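N-acetyltransferase (Staphylococcus aureus subsp. aureus, PDB 4LUA) probably transfers an acetyl group from acetyl-CoA to an amino group of its substrate, as other enzymes of the GNAT superfamily do. Local coordinates at residues A[29-34]-A[146-151]; A[58-63]-A[100-105]; A[109-114]-A[160-165]; A[118-123]-A[136-141]. All coordinates share one frame; numbering follows the deposited sequence.

Contact 1: residues A[29-34]-A[146-151]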
# COMPACT_ATOMS: atom_id res chain seq x y z
N PHE A 29 6.54 -1.55 -1.56
CA PHE A 29 6.59 -3.00 -1.25
C PHE A 29 6.14 -3.93 -2.39
O PHE A 29 6.64 -5.06 -2.46
CB PHE A 29 5.66 -3.19 -0.02
CG PHE A 29 5.65 -4.61 0.52
CD1 PHE A 29 6.61 -5.00 1.43
CD2 PHE A 29 4.65 -5.48 0.12
CE1 PHE A 29 6.57 -6.34 1.97
CE2 PHE A 29 4.64 -6.80 0.64
CZ PHE A 29 5.58 -7.19 1.54
N THR A 30 5.22 -3.47 -3.23
CA THR A 30 4.74 -4.31 -4.34
C THR A 30 5.37 -3.99 -5.65
O THR A 30 5.01 -4.61 -6.65
CB THR A 30 3.20 -4.13 -4.54
OG1 THR A 30 2.85 -2.78 -4.91
CG2 THR A 30 2.48 -4.47 -3.22
N GLN A 31 6.33 -3.05 -5.70
CA GLN A 31 6.95 -2.68 -6.97
C GLN A 31 8.37 -3.23 -7.04
O GLN A 31 8.66 -4.29 -6.48
CB GLN A 31 6.89 -1.17 -7.19
CG GLN A 31 5.43 -0.74 -7.18
CD GLN A 31 5.20 0.76 -7.33
OE1 GLN A 31 6.13 1.61 -7.34
NE2 GLN A 31 3.90 1.09 -7.42
N ASP A 32 9.27 -2.58 -7.78
CA ASP A 32 10.58 -3.18 -7.99
C ASP A 32 11.65 -2.58 -7.07
O ASP A 32 11.55 -1.44 -6.62
CB ASP A 32 10.95 -2.96 -9.47
CG ASP A 32 12.31 -3.52 -9.84
OD1 ASP A 32 12.40 -4.77 -9.98
OD2 ASP A 32 13.30 -2.73 -10.04
N SER A 33 12.68 -3.36 -6.80
CA SER A 33 13.77 -2.95 -5.92
C SER A 33 14.55 -1.75 -6.42
O SER A 33 15.12 -0.98 -5.62
CB SER A 33 14.72 -4.16 -5.73
OG SER A 33 15.40 -4.51 -6.90
N HIS A 34 14.58 -1.58 -7.73
CA HIS A 34 15.20 -0.37 -8.26
C HIS A 34 14.17 0.62 -8.83
O HIS A 34 14.35 1.85 -8.69
CB HIS A 34 16.18 -0.71 -9.34
CG HIS A 34 16.86 0.50 -9.90
ND1 HIS A 34 16.67 0.91 -11.19
CD2 HIS A 34 17.70 1.40 -9.33
CE1 HIS A 34 17.38 2.01 -11.42
NE2 HIS A 34 18.00 2.34 -10.30
N ASN A 146 1.94 -4.43 -18.99
CA ASN A 146 2.15 -2.97 -19.02
C ASN A 146 1.14 -2.25 -18.11
O ASN A 146 0.53 -1.23 -18.49
CB ASN A 146 2.04 -2.46 -20.46
CG ASN A 146 3.01 -3.18 -21.38
OD1 ASN A 146 4.18 -3.35 -21.03
ND2 ASN A 146 2.53 -3.63 -22.53
N ALA A 147 0.93 -2.81 -16.92
CA ALA A 147 -0.10 -2.33 -16.02
C ALA A 147 0.34 -1.07 -15.35
O ALA A 147 -0.51 -0.28 -14.90
CB ALA A 147 -0.42 -3.40 -14.98
N ILE A 148 1.66 -0.87 -15.22
CA ILE A 148 2.10 0.34 -14.55
C ILE A 148 3.32 0.90 -15.26
O ILE A 148 4.13 0.13 -15.77
CB ILE A 148 2.40 0.07 -13.05
CG1 ILE A 148 2.77 1.34 -12.33
CG2 ILE A 148 3.58 -0.89 -12.88
CD1 ILE A 148 2.76 1.16 -10.75
N LYS A 149 3.45 2.22 -15.31
CA LYS A 149 4.66 2.81 -15.88
C LYS A 149 5.41 3.54 -14.78
O LYS A 149 4.87 4.48 -14.17
CB LYS A 149 4.29 3.82 -16.98
CG LYS A 149 5.47 4.33 -17.77
CD LYS A 149 4.99 5.25 -18.92
CE LYS A 149 6.14 5.64 -19.81
NZ LYS A 149 5.76 6.74 -20.73
N ILE A 150 6.66 3.13 -14.54
CA ILE A 150 7.46 3.73 -13.48
C ILE A 150 8.59 4.46 -14.13
O ILE A 150 9.53 3.86 -14.65
CB ILE A 150 7.97 2.65 -12.50
CG1 ILE A 150 6.76 1.95 -11.84
CG2 ILE A 150 8.92 3.25 -11.44
CD1 ILE A 150 7.09 0.58 -11.11
N GLY A 151 8.48 5.79 -14.14
CA GLY A 151 9.42 6.62 -14.86
C GLY A 151 9.15 6.37 -16.32
O GLY A 151 8.03 6.60 -16.77
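The amide end of Gln31 rests on the methyl tips of Ile148 and Ile150, on one face of strand 139-150. Its NE2 comes to 3.5 Å from Ile148 CD1, where the two side chains cross at about a right angle, and its OE1 stands 4.0 Å from Ile150 CD1. Gln31 is extended beyond CG (chi2 177°), which carries the amide across to the strand. Gln31 and Ile150 form the tight, buried part, with Tyr35 and Phe155 also packed on Ile150, whereas Ile148, although it makes the closest approach, is partly exposed. Asp32 marks the loose side: it starts toward the strand but stops short, and its OD2 is taken up by its own loop, accepting from His34 N at 2.9 Å in an Asx turn and also from Tyr35 N. Ser33 and His34 are exposed in the isolated molecule. Isoleucine suits the strand because its CG1 arm ends in a methyl, CD1, that comes up to the amide, and glutamine the loop because it is long and can bond at both ends of its amide. OE1 accepts from Gln37 N and NE2 is hydrogen-bonded as well, so both polar atoms of the buried amide have partners although it lies against methyl groups.

Contact 2: residues A[58-63]-A[100-105]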
# COMPACT_ATOMS: atom_id res chain seq x y z
N PHE A 58 -2.71 5.47 6.12
CA PHE A 58 -2.38 4.99 7.46
C PHE A 58 -0.89 4.99 7.67
O PHE A 58 -0.12 4.65 6.70
CB PHE A 58 -2.89 3.53 7.57
CG PHE A 58 -4.37 3.41 7.29
CD1 PHE A 58 -5.26 3.97 8.20
CD2 PHE A 58 -4.87 2.72 6.16
CE1 PHE A 58 -6.65 3.91 7.98
CE2 PHE A 58 -6.27 2.62 5.94
CZ PHE A 58 -7.14 3.21 6.83
N GLY A 59 -0.47 5.27 8.91
CA GLY A 59 0.96 5.18 9.24
C GLY A 59 1.20 4.33 10.46
O GLY A 59 0.42 4.36 11.39
N CYS A 60 2.26 3.53 10.45
CA CYS A 60 2.64 2.76 11.63
C CYS A 60 3.75 3.54 12.34
O CYS A 60 4.80 3.89 11.74
CB CYS A 60 3.27 1.44 11.19
SG CYS A 60 2.04 0.43 10.28
N TYR A 61 3.52 3.78 13.63
CA TYR A 61 4.52 4.50 14.44
C TYR A 61 5.13 3.61 15.50
O TYR A 61 4.41 2.92 16.23
CB TYR A 61 3.90 5.74 15.11
CG TYR A 61 3.66 6.90 14.17
CD1 TYR A 61 4.56 7.96 14.13
CD2 TYR A 61 2.58 6.89 13.28
CE1 TYR A 61 4.36 8.98 13.27
CE2 TYR A 61 2.37 7.93 12.43
CZ TYR A 61 3.27 8.96 12.41
OH TYR A 61 3.09 10.05 11.58
N GLU A 62 6.45 3.71 15.63
CA GLU A 62 7.15 3.15 16.81
C GLU A 62 7.68 4.36 17.55
O GLU A 62 8.60 5.04 17.05
CB GLU A 62 8.30 2.27 16.34
CG GLU A 62 8.94 1.43 17.43
CD GLU A 62 10.03 0.54 16.86
OE1 GLU A 62 10.38 0.73 15.66
OE2 GLU A 62 10.52 -0.34 17.59
N ASN A 63 7.07 4.65 18.71
CA ASN A 63 7.41 5.83 19.52
C ASN A 63 7.19 7.11 18.68
O ASN A 63 6.05 7.40 18.33
CB ASN A 63 8.84 5.75 20.12
CG ASN A 63 9.11 6.89 21.07
OD1 ASN A 63 8.18 7.51 21.61
ND2 ASN A 63 10.39 7.18 21.31
N SER A 100 2.53 -7.04 7.74
CA SER A 100 1.38 -7.95 7.93
C SER A 100 0.45 -7.32 8.94
O SER A 100 -0.79 -7.43 8.74
CB SER A 100 1.82 -9.33 8.45
OG SER A 100 2.44 -10.05 7.39
N GLU A 101 0.99 -6.68 9.98
CA GLU A 101 0.10 -6.01 10.96
C GLU A 101 -0.67 -4.88 10.24
O GLU A 101 -1.90 -4.71 10.40
CB GLU A 101 0.88 -5.46 12.15
CG GLU A 101 1.10 -6.47 13.24
CD GLU A 101 1.90 -5.87 14.41
OE1 GLU A 101 1.75 -4.64 14.66
OE2 GLU A 101 2.68 -6.61 15.05
N LEU A 102 0.03 -4.15 9.36
CA LEU A 102 -0.61 -3.05 8.63
C LEU A 102 -1.71 -3.53 7.65
O LEU A 102 -2.85 -3.01 7.65
CB LEU A 102 0.47 -2.22 7.88
CG LEU A 102 -0.09 -1.07 7.05
CD1 LEU A 102 -0.92 -0.03 7.87
CD2 LEU A 102 1.11 -0.36 6.44
N ILE A 103 -1.42 -4.53 6.81
CA ILE A 103 -2.41 -4.98 5.83
C ILE A 103 -3.55 -5.72 6.56
O ILE A 103 -4.71 -5.60 6.16
CB ILE A 103 -1.72 -5.82 4.74
CG1 ILE A 103 -0.60 -5.02 4.05
CG2 ILE A 103 -2.77 -6.31 3.76
CD1 ILE A 103 -1.08 -3.63 3.44
N ASN A 104 -3.26 -6.47 7.64
CA ASN A 104 -4.38 -7.08 8.40
C ASN A 104 -5.31 -5.99 8.99
O ASN A 104 -6.56 -6.13 9.01
CB ASN A 104 -3.90 -8.00 9.52
CG ASN A 104 -3.74 -9.43 9.06
OD1 ASN A 104 -4.59 -9.94 8.33
ND2 ASN A 104 -2.67 -10.10 9.51
N PHE A 105 -4.68 -4.89 9.46
CA PHE A 105 -5.50 -3.78 9.89
C PHE A 105 -6.36 -3.23 8.75
O PHE A 105 -7.56 -2.97 8.98
CB PHE A 105 -4.63 -2.67 10.54
CG PHE A 105 -5.29 -1.32 10.50
CD1 PHE A 105 -6.15 -0.92 11.48
CD2 PHE A 105 -5.07 -0.51 9.39
CE1 PHE A 105 -6.81 0.33 11.42
CE2 PHE A 105 -5.75 0.64 9.25
CZ PHE A 105 -6.64 1.08 10.27
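Leu102 and Phe105, three residues apart and therefore on one face of helix 96-112, press as two bumps onto strand 55-62, which offers Phe58 and Cys60. The first bump is Leu102. Its CD1 drops into the hollow between the two strand side chains, 3.8 Å from Cys60 SG and 4.1 Å from Phe58 CB, while the sulfur lies against CB, CG and both methyls of Leu102. The second bump is the rim of the Phe105 ring, which stands upright on Phe58 in a T-shaped stack with planes at 80° and centroids 4.8 Å apart. Phe105 CE2 sits 3.4 Å above the Phe58 plane, over its centre. With CG anti to the backbone N (chi1 157°), the Phe105 ring is thrown down from the helix toward the strand, whereas Phe58 lies flat beneath it as a floor. Tyr109, one turn further along the helix, adds another edge-to-face partner for Phe58.

Gly59, between Phe58 and Cys60, leaves room on the far face of the strand, where a CB would be crowded by the ring of Tyr61, itself in a cation-pi contact with Lys8. Cysteine suits its place because it is slim enough to let the helix come close, and phenylalanine because its broad face accepts a ring edge. The meeting surfaces are hydrocarbon, aromatic carbon and one sulfur, so the union of helix and sheet here rests on burial of apolar surface and on the weak electrostatics of ring hydrogens directed at a pi face.

Contact 3: residues A[109-114]-A[160-165]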
# COMPACT_ATOMS: atom_id res chain seq x y z
N TYR A 109 -10.33 -2.68 8.72
CA TYR A 109 -10.88 -1.36 8.49
C TYR A 109 -11.90 -1.42 7.36
O TYR A 109 -13.02 -0.87 7.43
CB TYR A 109 -9.73 -0.38 8.19
CG TYR A 109 -10.23 0.98 7.81
CD1 TYR A 109 -10.37 1.97 8.78
CD2 TYR A 109 -10.55 1.25 6.47
CE1 TYR A 109 -10.89 3.22 8.43
CE2 TYR A 109 -11.07 2.47 6.10
CZ TYR A 109 -11.23 3.45 7.08
OH TYR A 109 -11.73 4.72 6.76
N ALA A 110 -11.51 -2.07 6.28
CA ALA A 110 -12.39 -2.17 5.12
C ALA A 110 -13.67 -2.94 5.43
O ALA A 110 -14.79 -2.53 5.04
CB ALA A 110 -11.63 -2.85 4.01
N ARG A 111 -13.53 -4.06 6.13
CA ARG A 111 -14.71 -4.83 6.50
C ARG A 111 -15.65 -3.98 7.36
O ARG A 111 -16.86 -3.98 7.16
CB ARG A 111 -14.33 -6.10 7.21
CG ARG A 111 -15.56 -7.01 7.36
CD ARG A 111 -15.23 -8.23 8.19
NE ARG A 111 -14.27 -9.10 7.51
CZ ARG A 111 -12.99 -9.18 7.86
NH1 ARG A 111 -12.53 -8.41 8.85
NH2 ARG A 111 -12.16 -10.00 7.20
N GLN A 112 -15.07 -3.20 8.26
CA GLN A 112 -15.92 -2.39 9.15
C GLN A 112 -16.60 -1.23 8.50
O GLN A 112 -17.62 -0.72 9.02
CB GLN A 112 -15.10 -1.87 10.29
CG GLN A 112 -14.81 -2.98 11.14
CD GLN A 112 -13.89 -2.59 12.17
OE1 GLN A 112 -13.57 -1.40 12.32
NE2 GLN A 112 -13.43 -3.56 12.93
N ASN A 113 -16.05 -0.77 7.39
CA ASN A 113 -16.62 0.37 6.71
C ASN A 113 -17.39 -0.09 5.50
O ASN A 113 -17.68 0.67 4.60
CB ASN A 113 -15.51 1.39 6.38
CG ASN A 113 -15.10 2.18 7.61
OD1 ASN A 113 -15.83 3.10 8.01
ND2 ASN A 113 -14.01 1.79 8.28
N ASN A 114 -17.72 -1.38 5.53
CA ASN A 114 -18.64 -2.00 4.58
C ASN A 114 -18.18 -1.96 3.12
O ASN A 114 -19.00 -1.95 2.18
CB ASN A 114 -20.06 -1.45 4.75
CG ASN A 114 -20.59 -1.67 6.17
OD1 ASN A 114 -20.84 -0.71 6.92
ND2 ASN A 114 -20.75 -2.96 6.56
N LEU A 160 -4.46 -9.04 -7.26
CA LEU A 160 -5.02 -9.95 -6.27
C LEU A 160 -6.18 -9.25 -5.59
O LEU A 160 -6.22 -8.02 -5.55
CB LEU A 160 -3.94 -10.24 -5.18
CG LEU A 160 -2.84 -11.25 -5.61
CD1 LEU A 160 -1.84 -10.60 -6.57
CD2 LEU A 160 -2.05 -11.74 -4.32
N PHE A 161 -7.07 -10.03 -5.00
CA PHE A 161 -8.20 -9.44 -4.30
C PHE A 161 -8.42 -10.15 -2.98
O PHE A 161 -8.08 -11.35 -2.82
CB PHE A 161 -9.48 -9.52 -5.15
CG PHE A 161 -10.04 -10.92 -5.28
CD1 PHE A 161 -10.93 -11.45 -4.34
CD2 PHE A 161 -9.63 -11.72 -6.35
CE1 PHE A 161 -11.43 -12.78 -4.47
CE2 PHE A 161 -10.13 -13.04 -6.49
CZ PHE A 161 -11.03 -13.56 -5.56
N TYR A 162 -9.10 -9.45 -2.06
CA TYR A 162 -9.57 -10.09 -0.82
C TYR A 162 -11.07 -9.92 -0.79
O TYR A 162 -11.60 -8.78 -0.88
CB TYR A 162 -8.92 -9.38 0.40
CG TYR A 162 -9.24 -10.07 1.70
CD1 TYR A 162 -10.45 -9.88 2.32
CD2 TYR A 162 -8.27 -10.87 2.33
CE1 TYR A 162 -10.74 -10.53 3.50
CE2 TYR A 162 -8.56 -11.52 3.52
CZ TYR A 162 -9.80 -11.34 4.09
OH TYR A 162 -10.15 -11.97 5.29
N ASP A 163 -11.72 -11.06 -0.58
CA ASP A 163 -13.17 -11.19 -0.59
C ASP A 163 -13.72 -10.72 0.73
O ASP A 163 -13.69 -11.50 1.71
CB ASP A 163 -13.54 -12.66 -0.83
CG ASP A 163 -15.03 -12.88 -0.88
OD1 ASP A 163 -15.42 -14.01 -1.25
OD2 ASP A 163 -15.81 -11.95 -0.56
N LEU A 164 -14.31 -9.51 0.77
CA LEU A 164 -14.86 -8.99 2.05
C LEU A 164 -16.30 -9.31 2.27
O LEU A 164 -16.82 -9.02 3.36
CB LEU A 164 -14.70 -7.47 2.15
CG LEU A 164 -13.29 -6.93 2.30
CD1 LEU A 164 -13.23 -5.43 1.97
CD2 LEU A 164 -12.80 -7.21 3.74
N ILE A 165 -16.93 -9.85 1.25
CA ILE A 165 -18.33 -10.23 1.32
C ILE A 165 -18.48 -11.48 2.18
O ILE A 165 -19.40 -11.59 3.03
CB ILE A 165 -18.86 -10.42 -0.11
CG1 ILE A 165 -19.17 -9.04 -0.72
CG2 ILE A 165 -20.09 -11.36 -0.14
CD1 ILE A 165 -18.87 -8.90 -2.18
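A charged group and a phenol meet at the border of this otherwise greasy contact: Arg111 NH2 lies 3.4 Å from Tyr162 OH, with the hydroxyl at the edge of the guanidinium and in its plane. The guanidinium and ring planes are 72° apart, so the two flat groups do not stack. The arginine runs extended through CG and CD and then bends (chi3 -66°), which brings its head back toward the strand; Leu164 CD2 lies over one guanidinium face. Arginine fits because its long aliphatic stem can cover a leucine while its charged end stays near solvent.

Leu164 is the apolar centre. Its branches divide the work: CD1 touches Ala110 CB at 3.7 Å, and CD2 reaches Arg111 CB at 4.0 Å. The small methyl of Ala110 lets the leucine settle close against the helix, and Tyr115 packs on both residues. Tyr162 also takes part in an edge-to-face pair with Phe138.

The helix finishes just beyond. Asn113 ND2 donates to Tyr109 O at 3.0 Å and lies over the centre of the Tyr109 ring. Asn114, with positive phi, is the C-prime residue where Tyr115 N returns to Ala110 O and Asn114 N to Arg111 O. Helix 96-112 thus ends in a Schellman motif, set against the end of strand 153-163 and the residue just beyond it, in a GNAT fold.

Contact 4: residues A[118-123]-A[136-141]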
# COMPACT_ATOMS: atom_id res chain seq x y z
N LEU A 118 -11.09 -5.63 -1.60
CA LEU A 118 -9.86 -4.88 -1.51
C LEU A 118 -9.03 -5.45 -2.63
O LEU A 118 -8.92 -6.70 -2.74
CB LEU A 118 -9.05 -5.20 -0.24
CG LEU A 118 -9.37 -4.59 1.07
CD1 LEU A 118 -8.49 -5.29 2.09
CD2 LEU A 118 -8.99 -3.14 0.90
N LEU A 119 -8.44 -4.59 -3.48
CA LEU A 119 -7.54 -5.09 -4.55
C LEU A 119 -6.12 -4.60 -4.33
O LEU A 119 -5.91 -3.58 -3.67
CB LEU A 119 -8.01 -4.54 -5.88
CG LEU A 119 -9.39 -4.94 -6.34
CD1 LEU A 119 -9.67 -4.19 -7.66
CD2 LEU A 119 -9.40 -6.39 -6.55
N THR A 120 -5.14 -5.37 -4.75
CA THR A 120 -3.77 -4.89 -4.71
C THR A 120 -3.10 -5.35 -6.01
O THR A 120 -3.45 -6.38 -6.61
CB THR A 120 -3.01 -5.48 -3.44
OG1 THR A 120 -1.81 -4.73 -3.22
CG2 THR A 120 -2.69 -7.00 -3.58
N SER A 121 -2.11 -4.57 -6.49
CA SER A 121 -1.37 -4.89 -7.70
C SER A 121 0.10 -5.10 -7.33
O SER A 121 0.62 -4.42 -6.43
CB SER A 121 -1.48 -3.77 -8.79
OG SER A 121 -1.06 -2.54 -8.15
N ILE A 122 0.72 -6.09 -7.99
CA ILE A 122 2.12 -6.47 -7.59
C ILE A 122 2.90 -6.65 -8.88
O ILE A 122 2.48 -7.39 -9.81
CB ILE A 122 2.11 -7.80 -6.79
CG1 ILE A 122 1.19 -7.67 -5.57
CG2 ILE A 122 3.56 -8.15 -6.32
CD1 ILE A 122 1.10 -8.99 -4.75
N VAL A 123 4.08 -6.02 -8.98
CA VAL A 123 4.87 -6.25 -10.18
C VAL A 123 5.17 -7.73 -10.36
O VAL A 123 5.39 -8.49 -9.39
CB VAL A 123 6.17 -5.44 -10.10
CG1 VAL A 123 7.18 -5.90 -11.14
CG2 VAL A 123 5.82 -3.92 -10.26
N LEU A 136 -1.98 -13.63 3.64
CA LEU A 136 -3.05 -12.85 4.32
C LEU A 136 -4.42 -13.12 3.75
O LEU A 136 -5.41 -12.52 4.22
CB LEU A 136 -2.74 -11.35 4.12
CG LEU A 136 -1.47 -10.97 4.90
CD1 LEU A 136 -1.05 -9.56 4.45
CD2 LEU A 136 -1.69 -11.00 6.40
N GLY A 137 -4.52 -14.05 2.82
CA GLY A 137 -5.84 -14.43 2.34
C GLY A 137 -6.26 -13.81 1.01
O GLY A 137 -7.41 -14.06 0.59
N PHE A 138 -5.39 -13.03 0.37
CA PHE A 138 -5.72 -12.53 -0.98
C PHE A 138 -5.57 -13.64 -2.01
O PHE A 138 -4.67 -14.50 -1.89
CB PHE A 138 -4.74 -11.41 -1.38
CG PHE A 138 -5.03 -10.08 -0.71
CD1 PHE A 138 -4.86 -9.93 0.69
CD2 PHE A 138 -5.52 -8.99 -1.44
CE1 PHE A 138 -5.15 -8.69 1.31
CE2 PHE A 138 -5.80 -7.73 -0.82
CZ PHE A 138 -5.61 -7.62 0.59
N ASP A 139 -6.42 -13.60 -3.03
CA ASP A 139 -6.42 -14.59 -4.12
C ASP A 139 -6.08 -13.91 -5.41
O ASP A 139 -6.27 -12.71 -5.59
CB ASP A 139 -7.80 -15.20 -4.23
CG ASP A 139 -8.08 -16.21 -3.09
OD1 ASP A 139 -7.12 -16.72 -2.43
OD2 ASP A 139 -9.26 -16.53 -2.87
N ILE A 140 -5.59 -14.70 -6.38
CA ILE A 140 -5.24 -14.12 -7.66
C ILE A 140 -6.50 -13.73 -8.47
O ILE A 140 -7.50 -14.48 -8.54
CB ILE A 140 -4.41 -15.15 -8.44
CG1 ILE A 140 -4.06 -14.62 -9.81
CG2 ILE A 140 -5.24 -16.35 -8.69
CD1 ILE A 140 -2.95 -13.55 -9.73
N LEU A 141 -6.48 -12.50 -9.00
CA LEU A 141 -7.52 -12.04 -9.92
C LEU A 141 -6.97 -12.27 -11.30
O LEU A 141 -7.63 -12.93 -12.15
CB LEU A 141 -7.74 -10.51 -9.65
CG LEU A 141 -8.96 -9.93 -10.39
CD1 LEU A 141 -9.45 -8.66 -9.65
CD2 LEU A 141 -8.70 -9.60 -11.88
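Phe138, in the chain leading into strand 139-150, reaches to Leu118 and Thr120 on strand 117-123, spanning strand 153-163, which lies between the two in the C-terminal sheet of the GNAT fold. Helix 127-135 makes the connection along the chain and closes at Gly137 in a Schellman motif; the positive phi there would jam a side chain against the preceding carbonyl, which suits glycine.

The aromatic contacts come first. Phe138 holds its CG anti to the carbonyl carbon (chi1 -77°), and the ring projects toward strand 117-123, with CZ 4.0 Å from Leu118 CD1 and CD2 4.1 Å from Thr120 CG2. Tyr133 pairs edge-to-face with this ring, and Ile107 of helix 96-112, Leu160 of strand 153-163 and Ile86 of strand 83-91 also touch Phe138. A large flat residue suits a place where three strands and two helices converge.

Polar atoms play a smaller part. The carbonyl Leu118 O is 3.8 Å from Phe138 CE2, but its hydrogen bond goes to the backbone of Tyr162. Threonine serves both needs at its position, giving a methyl to Phe138 while its OG1 makes a weak hydrogen bond with Tyr133 OH.

The remaining apolar pair involves Leu119, whose CB points away from strand 139-150 although the end of the side chain comes nearer. Phe161 packs beside both partners, and the methyls Leu119 CD2 and Leu141 CD1 meet at 3.8 Å.

Overall arrangement
Contacts 3 and 4 share the C-terminal sheet: Phe161 O and Asp139 N, 2.8 Å apart, probably hydrogen-bond, and the contact centres are 12 Å apart. Contacts 2 and 3 share helix 96-112, with centres 17 Å apart, and contact 2 meets contact 4 where Ile103 and Asn104 touch Leu136. Contact 1 lies across the chain's centre from contact 3, 25 Å between centres, yet it reaches contact 4 through Thr30 O and Val123 N at 2.9 Å. In GNAT enzymes acetyl-CoA usually binds where the strands corresponding to 83-91 and 117-123 part. Contact 4 lies where they are still bonded; residues 29-30, bonded to Asn89 and Val123, probably lie near the parting. A glycerol, probably from the crystallisation liquor, bonds to Phe29 O.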